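Local coordinates for pyridoxine 4-oxidase (Mesorhizobium loti, PDB 4HA6), which catalyses the FAD-dependent oxidation of pyridoxine to pyridoxal, with molecular oxygen as electron acceptor, and belongs to the GMC oxidoreductase family, at residues Ala12-Ala17 with Val193-Ala198; Pro457-Asp462 with Arg466-Asp471; Asn472-Asp477 with Glu498-Gln503. One frame throughout, in Å; residues are numbered along the deposited sequence.

Following the chain from its N terminus, interaction 1 closes first: helix 11-20, just after strand 4-7, meets the short helix 195-199, with 175 residues looped out between the segments. Interaction 2 is far more local, folding Pro457-Asp462 against Arg466-Asp471 across three intervening residues. Interaction 3 begins directly where that loop ends, and brings strand 473-475 against helix 490-506. The three follow one another in series, without nesting or crossing. In space, interaction 3 is the bridge: it touches helix 11-20 of interaction 1 and the loop of interaction 2, which do not touch each other, and it shares FAD with interaction 1.

Interaction 1. Residues Ala12-Ala17 with Val193-Ala198; sequences AGSLLA and VTAADA. With FAD (flavin-adenine dinucleotide), chain B.
Ser14 and Ala196 mark the closest approach of the two backbones, their CA atoms 5.4 Å apart. Residues Ala12-Ala17 are an inner part of helix 11-20, while Val193-Ala198 leads out of a loop into the first turn of helix 195-199. No hydrogen bond joins the segments; small residues let the helices come close, and the contact is compact and buried. The CB of Ser14 points at the other helix and rests against the CB of Ala195, 3.9 Å away. Its hydroxyl lies over the backbone of Ala196, with Ser14 OG 3.9 Å from the CA of Ala196 and nearly as close to that residue's methyl. The torsion of Ser14 (chi1 -63°) keeps OG beside its own backbone N, and there the hydroxyl bonds to the carbonyl of Gly10, one turn back; it meets Ala196 by packing alone. Helix 11-20 follows strand 4-7 through a glycine-rich turn that fits the Rossmann-type GxGxxG pattern, with Gly13 as its last glycine. One residue earlier, Ala12 N gives a nearly straight hydrogen bond to FAD O1P (3.1 Å, 165°), an amide near the N-terminal end of the helix serving the diphosphate. The partner helix has its own start secured by a capping box: Asp197 N donates to Thr194 OG1 at 2.9 Å, and Thr194 N returns a bond to Asp197 OD2 at 3.1 Å. That carboxylate oxygen is approached on its anti side, well out of plane, and also receives Trp43 NE1, while Ala195 N donates to Ser85 OG. On the flank of helix 11-20, Ala12 and Leu15 lean on Ala497 of helix 490-506.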
loop_
_atom_site.group_PDB
_atom_site.type_symbol
_atom_site.label_atom_id
_atom_site.label_comp_id
_atom_site.label_asym_id
_atom_site.label_seq_id
_atom_site.Cartn_x
_atom_site.Cartn_y
_atom_site.Cartn_z
ATOM N N ALA A 12 -2.499 -3.713 -9.286
ATOM C CA ALA A 12 -1.968 -3.249 -10.571
ATOM C C ALA A 12 -2.218 -4.248 -11.703
ATOM O O ALA A 12 -2.533 -3.864 -12.841
ATOM C CB ALA A 12 -0.470 -2.994 -10.447
ATOM N N GLY A 13 -2.027 -5.536 -11.400
ATOM C CA GLY A 13 -2.242 -6.586 -12.381
ATOM C C GLY A 13 -3.692 -6.681 -12.832
ATOM O O GLY A 13 -3.955 -6.872 -14.014
ATOM N N SER A 14 -4.638 -6.573 -11.900
ATOM C CA SER A 14 -6.054 -6.687 -12.272
ATOM C C SER A 14 -6.432 -5.557 -13.223
ATOM O O SER A 14 -7.082 -5.799 -14.245
ATOM C CB SER A 14 -6.951 -6.664 -11.036
ATOM O OG SER A 14 -6.699 -7.777 -10.206
ATOM N N LEU A 15 -5.984 -4.337 -12.900
ATOM C CA LEU A 15 -6.227 -3.157 -13.742
ATOM C C LEU A 15 -5.626 -3.310 -15.130
ATOM O O LEU A 15 -6.218 -2.882 -16.129
ATOM C CB LEU A 15 -5.656 -1.886 -13.086
ATOM C CG LEU A 15 -5.989 -0.525 -13.723
ATOM C CD1 LEU A 15 -5.962 0.575 -12.643
ATOM C CD2 LEU A 15 -5.056 -0.150 -14.891
ATOM N N LEU A 16 -4.429 -3.874 -15.186
ATOM C CA LEU A 16 -3.714 -3.991 -16.454
ATOM C C LEU A 16 -4.332 -5.050 -17.352
ATOM O O LEU A 16 -4.536 -4.817 -18.542
ATOM C CB LEU A 16 -2.226 -4.293 -16.220
ATOM C CG LEU A 16 -1.347 -3.076 -15.920
ATOM C CD1 LEU A 16 0.122 -3.477 -15.850
ATOM C CD2 LEU A 16 -1.546 -2.006 -16.965
ATOM N N ALA A 17 -4.600 -6.224 -16.785
ATOM C CA ALA A 17 -5.292 -7.284 -17.520
ATOM C C ALA A 17 -6.535 -6.737 -18.249
ATOM O O ALA A 17 -6.741 -7.003 -19.437
ATOM C CB ALA A 17 -5.673 -8.405 -16.577
ATOM N N VAL A 193 -15.185 -3.257 -2.523
ATOM C CA VAL A 193 -14.946 -3.372 -3.964
ATOM C C VAL A 193 -13.438 -3.428 -4.218
ATOM O O VAL A 193 -12.708 -2.505 -3.850
ATOM C CB VAL A 193 -15.558 -2.186 -4.741
ATOM C CG1 VAL A 193 -15.260 -2.331 -6.222
ATOM C CG2 VAL A 193 -17.066 -2.111 -4.494
ATOM N N THR A 194 -12.966 -4.503 -4.843
ATOM C CA THR A 194 -11.533 -4.667 -5.055
ATOM C C THR A 194 -11.122 -4.287 -6.463
ATOM O O THR A 194 -11.964 -3.993 -7.318
ATOM C CB THR A 194 -11.101 -6.116 -4.824
ATOM O OG1 THR A 194 -11.583 -6.933 -5.900
ATOM C CG2 THR A 194 -11.664 -6.624 -3.523
ATOM N N ALA A 195 -9.819 -4.312 -6.710
ATOM C CA ALA A 195 -9.313 -4.110 -8.062
ATOM C C ALA A 195 -9.917 -5.156 -8.990
ATOM O O ALA A 195 -10.339 -4.837 -10.106
ATOM C CB ALA A 195 -7.792 -4.195 -8.080
ATOM N N ALA A 196 -9.973 -6.403 -8.515
ATOM C CA ALA A 196 -10.484 -7.516 -9.319
ATOM C C ALA A 196 -11.978 -7.346 -9.616
ATOM O O ALA A 196 -12.445 -7.648 -10.729
ATOM C CB ALA A 196 -10.209 -8.846 -8.621
ATOM N N ASP A 197 -12.723 -6.872 -8.619
ATOM C CA ASP A 197 -14.142 -6.563 -8.796
ATOM C C ASP A 197 -14.320 -5.440 -9.834
ATOM O O ASP A 197 -15.159 -5.509 -10.735
ATOM C CB ASP A 197 -14.751 -6.106 -7.458
ATOM C CG ASP A 197 -14.832 -7.223 -6.430
ATOM O OD1 ASP A 197 -14.908 -8.408 -6.830
ATOM O OD2 ASP A 197 -14.837 -6.911 -5.214
ATOM N N ALA A 198 -13.523 -4.393 -9.694
ATOM C CA ALA A 198 -13.698 -3.205 -10.528
ATOM C C ALA A 198 -13.251 -3.435 -11.973
ATOM O O ALA A 198 -13.892 -2.966 -12.904
ATOM C CB ALA A 198 -12.942 -2.022 -9.908
HETATM P PA FAD B . -0.478 -6.718 -4.799
HETATM O O1A FAD B . -1.876 -6.119 -4.872
HETATM O O2A FAD B . 0.006 -7.258 -3.482
HETATM O O5B FAD B . -0.408 -7.882 -5.920
HETATM C C5B FAD B . 0.639 -8.841 -6.025
HETATM C C4B FAD B . 0.005 -10.053 -6.694
HETATM O O4B FAD B . 0.965 -10.822 -7.426
HETATM C C3B FAD B . -0.605 -10.986 -5.656
HETATM O O3B FAD B . -1.907 -11.348 -6.146
HETATM C C2B FAD B . 0.333 -12.190 -5.618
HETATM O O2B FAD B . -0.373 -13.401 -5.292
HETATM C C1B FAD B . 0.904 -12.206 -7.033
HETATM N N9A FAD B . 2.283 -12.765 -7.157
HETATM C C8A FAD B . 3.335 -12.516 -6.347
HETATM N N7A FAD B . 4.439 -13.182 -6.783
HETATM C C5A FAD B . 4.105 -13.872 -7.899
HETATM C C6A FAD B . 4.801 -14.771 -8.856
HETATM N N6A FAD B . 6.129 -15.074 -8.706
HETATM N N1A FAD B . 4.071 -15.278 -9.891
HETATM C C2A FAD B . 2.766 -14.979 -10.059
HETATM N N3A FAD B . 2.084 -14.163 -9.222
HETATM C C4A FAD B . 2.683 -13.587 -8.141
HETATM N N1 FAD B . -3.841 0.522 0.748
HETATM C C2 FAD B . -4.688 1.568 0.754
HETATM O O2 FAD B . -4.490 2.499 -0.059
HETATM N N3 FAD B . -5.716 1.664 1.618
HETATM C C4 FAD B . -5.982 0.708 2.524
HETATM O O4 FAD B . -6.940 0.817 3.335
HETATM C C4X FAD B . -5.095 -0.476 2.579
HETATM N N5 FAD B . -5.279 -1.475 3.467
HETATM C C5X FAD B . -4.461 -2.557 3.481
HETATM C C6 FAD B . -4.668 -3.587 4.397
HETATM C C7 FAD B . -3.834 -4.701 4.406
HETATM C C7M FAD B . -4.073 -5.808 5.402
HETATM C C8 FAD B . -2.713 -4.796 3.429
HETATM C C8M FAD B . -1.809 -5.999 3.447
HETATM C C9 FAD B . -2.498 -3.773 2.507
HETATM C C9A FAD B . -3.335 -2.657 2.511
HETATM N N10 FAD B . -3.126 -1.616 1.588
HETATM C C10 FAD B . -3.990 -0.512 1.602
HETATM C "C1'" FAD B . -2.014 -1.689 0.632
HETATM C "C2'" FAD B . -2.467 -2.016 -0.781
HETATM O "O2'" FAD B . -3.408 -3.102 -0.760
HETATM C "C3'" FAD B . -1.215 -2.405 -1.571
HETATM O "O3'" FAD B . -0.237 -1.364 -1.410
HETATM C "C4'" FAD B . -1.525 -2.609 -3.043
HETATM O "O4'" FAD B . -2.551 -3.611 -3.148
HETATM C "C5'" FAD B . -0.274 -3.020 -3.827
HETATM O "O5'" FAD B . -0.693 -3.606 -5.057
HETATM P P FAD B . 0.392 -4.270 -6.029
HETATM O O1P FAD B . -0.197 -4.475 -7.418
HETATM O O2P FAD B . 1.711 -3.537 -5.886
HETATM O O3P FAD B . 0.635 -5.693 -5.331
#

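Interaction 2. Residues Pro457-Asp462 with Arg466-Asp471; sequences PDAVVD and RLKALD
Val461 and Leu467 face each other as a single antiparallel bridge, a non-hydrogen-bonded pair with backbone bonds just to each side of it. Lys468 N donates to Val460 O at 3.1 Å, and Asp462 N donates to Arg466 O. Both carbonyls also take CA-H...O contacts, from Leu467 and Val461 respectively. The carboxylate of Asp462 does the polar work on the side of the bridge where three residues link the segments. Asp462 OD1 accepts Arg466 N at 3.1 Å and also Asn464 N, so OD1 is bonded both to the connecting residues and to the start of Arg466-Asp471. Asp462 OD2 takes the guanidinium side-on in a salt bridge, Arg466 NH2 at 3.1 Å and Arg466 NE at 3.3 Å, bent bonds from above the same face of the carboxylate, whose plane stands 69° from that of the guanidinium. Water 1 links the two again, giving a hydrogen to Asp462 OD2 and accepting from Arg466 NE. The bend of Arg466 at chi3 (52°) turns the guanidinium over the type I turn Leu467-Leu470, where Arg466 NH1 ties together two carbonyls: Leu470 O, in the guanidinium plane, at 2.8 Å, and Lys468 O, met from well above its carbonyl plane, at 3.2 Å. The extended Lys468 runs alongside the other segment instead, its CD 3.6 Å from Ala459 O and its CE against the CB of Asp462. Its NZ ends on the carbonyls of Asp456 and Gly454. Val460 CG1 meets Leu467 CD1 at 3.6 Å. The loop is set beside the outer strand 473-475 of the parallel sheet: Leu467 pairs through its backbone with Leu473, Val461 packs on Val475 and Arg466 on Phe474, and Ala469 and Leu470 lie against Ile280 of strand 280-281.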
loop_
_atom_site.group_PDB
_atom_site.type_symbol
_atom_site.label_atom_id
_atom_site.label_comp_id
_atom_site.label_asym_id
_atom_site.label_seq_id
_atom_site.Cartn_x
_atom_site.Cartn_y
_atom_site.Cartn_z
ATOM N N PRO A 457 21.505 6.625 -13.409
ATOM C CA PRO A 457 21.895 5.392 -14.116
ATOM C C PRO A 457 21.593 4.107 -13.361
ATOM O O PRO A 457 21.301 3.103 -14.022
ATOM C CB PRO A 457 23.410 5.542 -14.285
ATOM C CG PRO A 457 23.640 7.025 -14.310
ATOM C CD PRO A 457 22.630 7.579 -13.317
ATOM N N ASP A 458 21.648 4.125 -12.028
ATOM C CA ASP A 458 21.403 2.895 -11.272
ATOM C C ASP A 458 19.975 2.698 -10.721
ATOM O O ASP A 458 19.734 1.786 -9.933
ATOM C CB ASP A 458 22.454 2.717 -10.172
ATOM C CG ASP A 458 23.745 2.114 -10.699
ATOM O OD1 ASP A 458 23.676 1.175 -11.522
ATOM O OD2 ASP A 458 24.821 2.587 -10.297
ATOM N N ALA A 459 19.034 3.542 -11.147
ATOM C CA ALA A 459 17.615 3.312 -10.868
ATOM C C ALA A 459 17.213 1.977 -11.489
ATOM O O ALA A 459 17.827 1.543 -12.476
ATOM C CB ALA A 459 16.770 4.425 -11.463
ATOM N N VAL A 460 16.196 1.320 -10.936
ATOM C CA VAL A 460 15.772 0.031 -11.501
ATOM C C VAL A 460 14.941 0.177 -12.766
ATOM O O VAL A 460 15.178 -0.546 -13.756
ATOM C CB VAL A 460 15.095 -0.869 -10.476
ATOM C CG1 VAL A 460 14.663 -2.213 -11.124
ATOM C CG2 VAL A 460 16.050 -1.127 -9.330
ATOM N N VAL A 461 13.986 1.113 -12.751
ATOM C CA VAL A 461 13.248 1.441 -13.967
ATOM C C VAL A 461 13.362 2.915 -14.324
ATOM O O VAL A 461 13.700 3.756 -13.473
ATOM C CB VAL A 461 11.768 1.025 -13.897
ATOM C CG1 VAL A 461 11.674 -0.465 -13.680
ATOM C CG2 VAL A 461 11.033 1.773 -12.769
ATOM N N ASP A 462 13.136 3.221 -15.600
ATOM C CA ASP A 462 13.140 4.606 -16.041
ATOM C C ASP A 462 11.740 5.157 -15.849
ATOM O O ASP A 462 10.904 4.487 -15.239
ATOM C CB ASP A 462 13.638 4.755 -17.495
ATOM C CG ASP A 462 12.765 4.018 -18.530
ATOM O OD1 ASP A 462 11.612 3.625 -18.250
ATOM O OD2 ASP A 462 13.245 3.839 -19.672
ATOM N N ARG A 466 10.335 0.926 -17.584
ATOM C CA ARG A 466 11.089 -0.127 -18.238
ATOM C C ARG A 466 12.345 -0.431 -17.414
ATOM O O ARG A 466 13.100 0.482 -17.069
ATOM C CB ARG A 466 11.476 0.321 -19.652
ATOM C CG ARG A 466 12.195 -0.735 -20.491
ATOM C CD ARG A 466 12.878 -0.096 -21.719
ATOM N NE ARG A 466 13.713 1.033 -21.310
ATOM C CZ ARG A 466 15.008 0.964 -20.999
ATOM N NH1 ARG A 466 15.670 -0.191 -21.065
ATOM N NH2 ARG A 466 15.649 2.069 -20.623
ATOM N N LEU A 467 12.563 -1.701 -17.072
ATOM C CA LEU A 467 13.823 -2.078 -16.426
ATOM C C LEU A 467 14.972 -1.579 -17.298
ATOM O O LEU A 467 15.020 -1.895 -18.490
ATOM C CB LEU A 467 13.937 -3.595 -16.281
ATOM C CG LEU A 467 15.148 -3.955 -15.416
ATOM C CD1 LEU A 467 14.671 -4.288 -14.035
ATOM C CD2 LEU A 467 15.957 -5.091 -16.014
ATOM N N LYS A 468 15.878 -0.789 -16.722
ATOM C CA LYS A 468 16.877 -0.076 -17.524
ATOM C C LYS A 468 17.796 -1.000 -18.341
ATOM O O LYS A 468 18.304 -0.606 -19.384
ATOM C CB LYS A 468 17.693 0.892 -16.652
ATOM C CG LYS A 468 16.864 2.037 -16.053
ATOM C CD LYS A 468 17.713 3.259 -15.663
ATOM C CE LYS A 468 16.803 4.475 -15.424
ATOM N NZ LYS A 468 17.540 5.746 -15.119
ATOM N N ALA A 469 17.992 -2.235 -17.887
ATOM C CA ALA A 469 18.949 -3.121 -18.558
ATOM C C ALA A 469 18.364 -3.963 -19.692
ATOM O O ALA A 469 19.101 -4.701 -20.347
ATOM C CB ALA A 469 19.659 -4.024 -17.536
ATOM N N LEU A 470 17.052 -3.863 -19.925
ATOM C CA LEU A 470 16.395 -4.711 -20.929
ATOM C C LEU A 470 15.364 -3.955 -21.784
ATOM O O LEU A 470 14.894 -2.882 -21.404
ATOM C CB LEU A 470 15.728 -5.906 -20.251
ATOM C CG LEU A 470 16.658 -6.917 -19.576
ATOM C CD1 LEU A 470 15.877 -7.986 -18.866
ATOM C CD2 LEU A 470 17.598 -7.547 -20.569
ATOM N N ASP A 471 15.003 -4.520 -22.932
ATOM C CA ASP A 471 14.112 -3.823 -23.861
ATOM C C ASP A 471 12.609 -4.090 -23.674
ATOM O O ASP A 471 11.770 -3.256 -24.023
ATOM C CB ASP A 471 14.508 -4.146 -25.308
ATOM C CG ASP A 471 15.937 -3.748 -25.628
ATOM O OD1 ASP A 471 16.589 -4.485 -26.401
ATOM O OD2 ASP A 471 16.410 -2.708 -25.109
HETATM O O HOH W 1 12.042 3.465 -22.024
#

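Interaction 3. Residues Asn472-Asp477 with Glu498-Gln503; sequences NLFVVD and ETFARQ. With FAD (flavin-adenine dinucleotide), chain B.
The ring of Phe500 has Val476 over one face and Phe474 at its edge. Val476 CG2 sits 3.7 Å from the ring centroid and 17° off the normal, a CH-pi contact shifted a little toward the CG side of the ring, where CG2 is 3.6 Å from Phe500 CG. At the far end of the ring, Phe500 CE2 approaches CD1 of Phe474 at 3.6 Å, while Phe500 CZ lies over a face of the Phe474 ring. The two rings are oblique, their planes 56° apart and their centroids separated by 5.3 Å. With CG anti to the backbone N (chi1 178°), Phe500 reaches straight from helix 490-506 to the strand, and its CB is left beside Val476 CG1. An alanine in place of Phe500 is likely to open a gap beside Val476 and leave the Phe474 ring without its aromatic partner. This is helix-on-sheet packing at the edge of the parallel Rossmann-type sheet that holds FAD: Phe474, on strand 473-475, and Val476, just after it, both point toward the helix, and Leu16 of helix 11-20 touches Phe500 from the neighbouring helix. Farther round the helix, Arg502 NE grips Glu498 OE1 in the guanidinium plane at 2.9 Å, an oxygen that also pairs with Arg19. Where the strand ends the chain turns to the cofactor: Asp477 CB packs 3.3 Å from FAD O2P, while its carboxylate is taken up by Ser256, Gly252 and Ser479. Between strand and helix the chemistry is apolar, with no hydrogen bond across, so the fit depends on ring and methyl shape; the polar bonds lie around this core and not within it.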
loop_
_atom_site.group_PDB
_atom_site.type_symbol
_atom_site.label_atom_id
_atom_site.label_comp_id
_atom_site.label_asym_id
_atom_site.label_seq_id
_atom_site.Cartn_x
_atom_site.Cartn_y
_atom_site.Cartn_z
ATOM N N ASN A 472 12.250 -5.249 -23.139
ATOM C CA ASN A 472 10.845 -5.628 -23.177
ATOM C C ASN A 472 10.296 -6.042 -21.824
ATOM O O ASN A 472 9.316 -6.798 -21.764
ATOM C CB ASN A 472 10.627 -6.756 -24.188
ATOM C CG ASN A 472 11.270 -8.045 -23.749
ATOM O OD1 ASN A 472 12.192 -8.046 -22.921
ATOM N ND2 ASN A 472 10.784 -9.157 -24.285
ATOM N N LEU A 473 10.921 -5.550 -20.749
ATOM C CA LEU A 473 10.473 -5.860 -19.391
ATOM C C LEU A 473 10.110 -4.604 -18.613
ATOM O O LEU A 473 10.905 -3.670 -18.501
ATOM C CB LEU A 473 11.548 -6.661 -18.643
ATOM C CG LEU A 473 11.330 -6.986 -17.161
ATOM C CD1 LEU A 473 10.135 -7.882 -16.963
ATOM C CD2 LEU A 473 12.578 -7.647 -16.599
ATOM N N PHE A 474 8.906 -4.597 -18.051
ATOM C CA PHE A 474 8.427 -3.442 -17.305
ATOM C C PHE A 474 8.064 -3.849 -15.872
ATOM O O PHE A 474 7.754 -5.016 -15.610
ATOM C CB PHE A 474 7.242 -2.805 -18.047
ATOM C CG PHE A 474 7.543 -2.496 -19.501
ATOM C CD1 PHE A 474 7.974 -1.228 -19.882
ATOM C CD2 PHE A 474 7.439 -3.489 -20.475
ATOM C CE1 PHE A 474 8.279 -0.943 -21.214
ATOM C CE2 PHE A 474 7.736 -3.209 -21.807
ATOM C CZ PHE A 474 8.153 -1.936 -22.170
ATOM N N VAL A 475 8.162 -2.905 -14.940
ATOM C CA VAL A 475 7.764 -3.150 -13.556
ATOM C C VAL A 475 6.667 -2.142 -13.210
ATOM O O VAL A 475 6.898 -0.931 -13.214
ATOM C CB VAL A 475 8.945 -3.036 -12.588
ATOM C CG1 VAL A 475 8.490 -3.392 -11.187
ATOM C CG2 VAL A 475 10.111 -3.961 -13.033
ATOM N N VAL A 476 5.451 -2.634 -12.986
ATOM C CA VAL A 476 4.316 -1.740 -12.822
ATOM C C VAL A 476 3.511 -2.128 -11.594
ATOM O O VAL A 476 2.474 -2.790 -11.711
ATOM C CB VAL A 476 3.410 -1.722 -14.083
ATOM C CG1 VAL A 476 2.340 -0.657 -13.951
ATOM C CG2 VAL A 476 4.240 -1.434 -15.308
ATOM N N ASP A 477 4.011 -1.714 -10.420
ATOM C CA ASP A 477 3.346 -1.929 -9.135
ATOM C C ASP A 477 3.969 -1.027 -8.060
ATOM O O ASP A 477 4.712 -0.088 -8.387
ATOM C CB ASP A 477 3.397 -3.409 -8.724
ATOM C CG ASP A 477 4.818 -3.950 -8.644
ATOM O OD1 ASP A 477 5.743 -3.181 -8.264
ATOM O OD2 ASP A 477 5.007 -5.150 -8.971
ATOM N N GLU A 498 -2.570 2.642 -14.294
ATOM C CA GLU A 498 -3.310 3.345 -15.339
ATOM C C GLU A 498 -2.378 4.160 -16.241
ATOM O O GLU A 498 -2.555 4.151 -17.464
ATOM C CB GLU A 498 -4.417 4.233 -14.760
ATOM C CG GLU A 498 -5.192 5.067 -15.801
ATOM C CD GLU A 498 -5.925 4.233 -16.861
ATOM O OE1 GLU A 498 -6.220 4.782 -17.945
ATOM O OE2 GLU A 498 -6.224 3.042 -16.623
ATOM N N THR A 499 -1.378 4.846 -15.680
ATOM C CA THR A 499 -0.513 5.614 -16.584
ATOM C C THR A 499 0.303 4.683 -17.487
ATOM O O THR A 499 0.560 5.006 -18.650
ATOM C CB THR A 499 0.344 6.782 -15.929
ATOM O OG1 THR A 499 1.729 6.442 -15.888
ATOM C CG2 THR A 499 -0.156 7.216 -14.565
ATOM N N PHE A 500 0.668 3.508 -16.987
ATOM C CA PHE A 500 1.347 2.563 -17.862
ATOM C C PHE A 500 0.411 2.011 -18.940
ATOM O O PHE A 500 0.842 1.748 -20.062
ATOM C CB PHE A 500 1.973 1.417 -17.085
ATOM C CG PHE A 500 2.627 0.401 -17.965
ATOM C CD1 PHE A 500 1.929 -0.716 -18.405
ATOM C CD2 PHE A 500 3.937 0.582 -18.383
ATOM C CE1 PHE A 500 2.534 -1.652 -19.228
ATOM C CE2 PHE A 500 4.549 -0.346 -19.197
ATOM C CZ PHE A 500 3.845 -1.465 -19.624
ATOM N N ALA A 501 -0.864 1.815 -18.608
ATOM C CA ALA A 501 -1.812 1.315 -19.606
ATOM C C ALA A 501 -1.958 2.345 -20.715
ATOM O O ALA A 501 -1.977 2.009 -21.899
ATOM C CB ALA A 501 -3.157 1.023 -18.983
ATOM N N ARG A 502 -2.043 3.607 -20.318
ATOM C CA ARG A 502 -2.168 4.699 -21.275
ATOM C C ARG A 502 -0.932 4.782 -22.169
ATOM O O ARG A 502 -1.044 5.028 -23.370
ATOM C CB ARG A 502 -2.417 6.017 -20.542
ATOM C CG ARG A 502 -3.729 6.022 -19.755
ATOM C CD ARG A 502 -3.969 7.326 -18.990
ATOM N NE ARG A 502 -5.393 7.469 -18.708
ATOM C CZ ARG A 502 -6.059 8.616 -18.774
ATOM N NH1 ARG A 502 -5.430 9.743 -19.083
ATOM N NH2 ARG A 502 -7.353 8.637 -18.514
ATOM N N GLN A 503 0.240 4.535 -21.595
ATOM C CA GLN A 503 1.501 4.590 -22.330
ATOM C C GLN A 503 1.623 3.432 -23.327
ATOM O O GLN A 503 2.136 3.598 -24.436
ATOM C CB GLN A 503 2.658 4.601 -21.326
ATOM C CG GLN A 503 3.946 3.928 -21.763
ATOM C CD GLN A 503 4.904 3.744 -20.592
ATOM O OE1 GLN A 503 4.925 4.547 -19.663
ATOM N NE2 GLN A 503 5.678 2.674 -20.625
HETATM P PA FAD B . -0.478 -6.718 -4.799
HETATM O O1A FAD B . -1.876 -6.119 -4.872
HETATM O O2A FAD B . 0.006 -7.258 -3.482
HETATM O O5B FAD B . -0.408 -7.882 -5.920
HETATM C C5B FAD B . 0.639 -8.841 -6.025
HETATM C C4B FAD B . 0.005 -10.053 -6.694
HETATM O O4B FAD B . 0.965 -10.822 -7.426
HETATM C C3B FAD B . -0.605 -10.986 -5.656
HETATM O O3B FAD B . -1.907 -11.348 -6.146
HETATM C C2B FAD B . 0.333 -12.190 -5.618
HETATM O O2B FAD B . -0.373 -13.401 -5.292
HETATM C C1B FAD B . 0.904 -12.206 -7.033
HETATM N N9A FAD B . 2.283 -12.765 -7.157
HETATM C C8A FAD B . 3.335 -12.516 -6.347
HETATM N N7A FAD B . 4.439 -13.182 -6.783
HETATM C C5A FAD B . 4.105 -13.872 -7.899
HETATM C C6A FAD B . 4.801 -14.771 -8.856
HETATM N N6A FAD B . 6.129 -15.074 -8.706
HETATM N N1A FAD B . 4.071 -15.278 -9.891
HETATM C C2A FAD B . 2.766 -14.979 -10.059
HETATM N N3A FAD B . 2.084 -14.163 -9.222
HETATM C C4A FAD B . 2.683 -13.587 -8.141
HETATM N N1 FAD B . -3.841 0.522 0.748
HETATM C C2 FAD B . -4.688 1.568 0.754
HETATM O O2 FAD B . -4.490 2.499 -0.059
HETATM N N3 FAD B . -5.716 1.664 1.618
HETATM C C4 FAD B . -5.982 0.708 2.524
HETATM O O4 FAD B . -6.940 0.817 3.335
HETATM C C4X FAD B . -5.095 -0.476 2.579
HETATM N N5 FAD B . -5.279 -1.475 3.467
HETATM C C5X FAD B . -4.461 -2.557 3.481
HETATM C C6 FAD B . -4.668 -3.587 4.397
HETATM C C7 FAD B . -3.834 -4.701 4.406
HETATM C C7M FAD B . -4.073 -5.808 5.402
HETATM C C8 FAD B . -2.713 -4.796 3.429
HETATM C C8M FAD B . -1.809 -5.999 3.447
HETATM C C9 FAD B . -2.498 -3.773 2.507
HETATM C C9A FAD B . -3.335 -2.657 2.511
HETATM N N10 FAD B . -3.126 -1.616 1.588
HETATM C C10 FAD B . -3.990 -0.512 1.602
HETATM C "C1'" FAD B . -2.014 -1.689 0.632
HETATM C "C2'" FAD B . -2.467 -2.016 -0.781
HETATM O "O2'" FAD B . -3.408 -3.102 -0.760
HETATM C "C3'" FAD B . -1.215 -2.405 -1.571
HETATM O "O3'" FAD B . -0.237 -1.364 -1.410
HETATM C "C4'" FAD B . -1.525 -2.609 -3.043
HETATM O "O4'" FAD B . -2.551 -3.611 -3.148
HETATM C "C5'" FAD B . -0.274 -3.020 -3.827
HETATM O "O5'" FAD B . -0.693 -3.606 -5.057
HETATM P P FAD B . 0.392 -4.270 -6.029
HETATM O O1P FAD B . -0.197 -4.475 -7.418
HETATM O O2P FAD B . 1.711 -3.537 -5.886
HETATM O O3P FAD B . 0.635 -5.693 -5.331
#